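PDB 4HD1: squalene synthase HpnC from Alicyclobacillus acidocaldarius subsp. acidocaldarius, which probably acts as a squalene/phytoene synthase-type transferase, joining isoprenoid diphosphates in the manner of squalene synthases. Local coordinates for residues Leu40-Phe44 with Val143-Phe147. Residue numbers count along the deposited sequence, not the author numbering.
Sequences LRPHF and VLGIF
Two helix termini can be joined by apolar side chains without a hydrogen bond between them, as in this all-helical squalene/phytoene synthase family member, where L40 (phi/psi -107/-21) and the first turn of helix 41-56 meet the last turn of helix 137-146. In register, H43 CA lies 6.9 Å from I146 CA and F44 CA 7.8 Å from V143 CA. V143, helical with chi1 t, sets CG2 3.9 Å from CZ of F44, whose chi1 of -89° and chi2 of 70° bring its ring nearer. I146 (m, t) points at the partner: CD1 lies 3.7 Å from O of H43 and 3.9 Å from CD1 of F44, while its O lies 3.7 Å from CD2 of L40 (m, t). F147 (-86/3, chi1 m) offers a ring face to L40 CD1, a CH-pi contact 3.9 Å from the centroid, and its CE2 meets the F44 ring edge at CE1, 3.9 Å. H43 ND1 hydrogen-bonds T95. With 329 Å² buried, both sides summed, cohesion rests on shape and apolar burial.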
# COMPACT_ATOMS: atom_id res chain seq x y z
N LEU A 40 20.28 -0.13 -3.03
CA LEU A 40 18.86 -0.10 -3.40
C LEU A 40 18.01 0.83 -2.55
O LEU A 40 16.93 1.24 -2.99
CB LEU A 40 18.25 -1.51 -3.43
CG LEU A 40 18.77 -2.48 -4.50
CD1 LEU A 40 18.08 -3.84 -4.36
CD2 LEU A 40 18.65 -1.93 -5.92
N ARG A 41 18.47 1.16 -1.34
CA ARG A 41 17.73 2.09 -0.48
C ARG A 41 17.28 3.41 -1.16
O ARG A 41 16.15 3.83 -0.95
CB ARG A 41 18.48 2.39 0.82
CG ARG A 41 18.31 1.35 1.90
CD ARG A 41 18.98 1.78 3.19
NE ARG A 41 19.83 0.69 3.67
CZ ARG A 41 21.15 0.76 3.79
NH1 ARG A 41 21.80 1.89 3.52
NH2 ARG A 41 21.82 -0.30 4.21
N PRO A 42 18.15 4.04 -1.98
CA PRO A 42 17.73 5.30 -2.61
C PRO A 42 16.45 5.16 -3.43
O PRO A 42 15.64 6.11 -3.49
CB PRO A 42 18.91 5.63 -3.54
CG PRO A 42 20.08 5.02 -2.87
CD PRO A 42 19.56 3.73 -2.31
N HIS A 43 16.26 3.99 -4.04
CA HIS A 43 15.06 3.74 -4.82
C HIS A 43 13.85 3.56 -3.95
O HIS A 43 12.73 3.91 -4.34
CB HIS A 43 15.29 2.56 -5.76
CG HIS A 43 16.54 2.71 -6.60
ND1 HIS A 43 16.70 3.72 -7.48
CD2 HIS A 43 17.71 1.95 -6.65
CE1 HIS A 43 17.91 3.61 -8.07
NE2 HIS A 43 18.53 2.53 -7.55
N PHE A 44 14.05 3.03 -2.74
CA PHE A 44 12.97 2.99 -1.76
C PHE A 44 12.55 4.42 -1.37
O PHE A 44 11.35 4.72 -1.33
CB PHE A 44 13.33 2.12 -0.55
CG PHE A 44 12.97 0.66 -0.72
CD1 PHE A 44 13.65 -0.14 -1.63
CD2 PHE A 44 11.91 0.10 -0.00
CE1 PHE A 44 13.30 -1.48 -1.81
CE2 PHE A 44 11.55 -1.23 -0.17
CZ PHE A 44 12.25 -2.02 -1.07
N VAL A 143 8.38 -2.65 -5.55
CA VAL A 143 9.41 -3.29 -4.74
C VAL A 143 10.09 -4.44 -5.50
O VAL A 143 11.32 -4.54 -5.52
CB VAL A 143 8.86 -3.73 -3.36
CG1 VAL A 143 9.81 -4.72 -2.67
CG2 VAL A 143 8.62 -2.51 -2.47
N LEU A 144 9.28 -5.29 -6.14
CA LEU A 144 9.83 -6.36 -7.00
C LEU A 144 10.68 -5.75 -8.10
O LEU A 144 11.77 -6.24 -8.40
CB LEU A 144 8.71 -7.21 -7.62
CG LEU A 144 7.92 -8.15 -6.71
CD1 LEU A 144 6.78 -8.79 -7.50
CD2 LEU A 144 8.83 -9.20 -6.09
N GLY A 145 10.17 -4.66 -8.69
CA GLY A 145 10.86 -3.93 -9.74
C GLY A 145 12.24 -3.45 -9.31
O GLY A 145 13.21 -3.58 -10.07
N ILE A 146 12.32 -2.91 -8.09
CA ILE A 146 13.59 -2.41 -7.55
C ILE A 146 14.62 -3.54 -7.44
O ILE A 146 15.79 -3.34 -7.74
CB ILE A 146 13.40 -1.65 -6.21
CG1 ILE A 146 12.61 -0.35 -6.44
CG2 ILE A 146 14.75 -1.34 -5.56
CD1 ILE A 146 12.18 0.37 -5.18
N PHE A 147 14.15 -4.72 -7.05
CA PHE A 147 15.01 -5.90 -6.89
C PHE A 147 15.24 -6.73 -8.16
O PHE A 147 15.90 -7.77 -8.10
CB PHE A 147 14.42 -6.82 -5.81
CG PHE A 147 14.80 -6.43 -4.41
CD1 PHE A 147 15.96 -6.94 -3.82
CD2 PHE A 147 14.00 -5.55 -3.67
CE1 PHE A 147 16.31 -6.59 -2.52
CE2 PHE A 147 14.35 -5.20 -2.37
CZ PHE A 147 15.51 -5.72 -1.80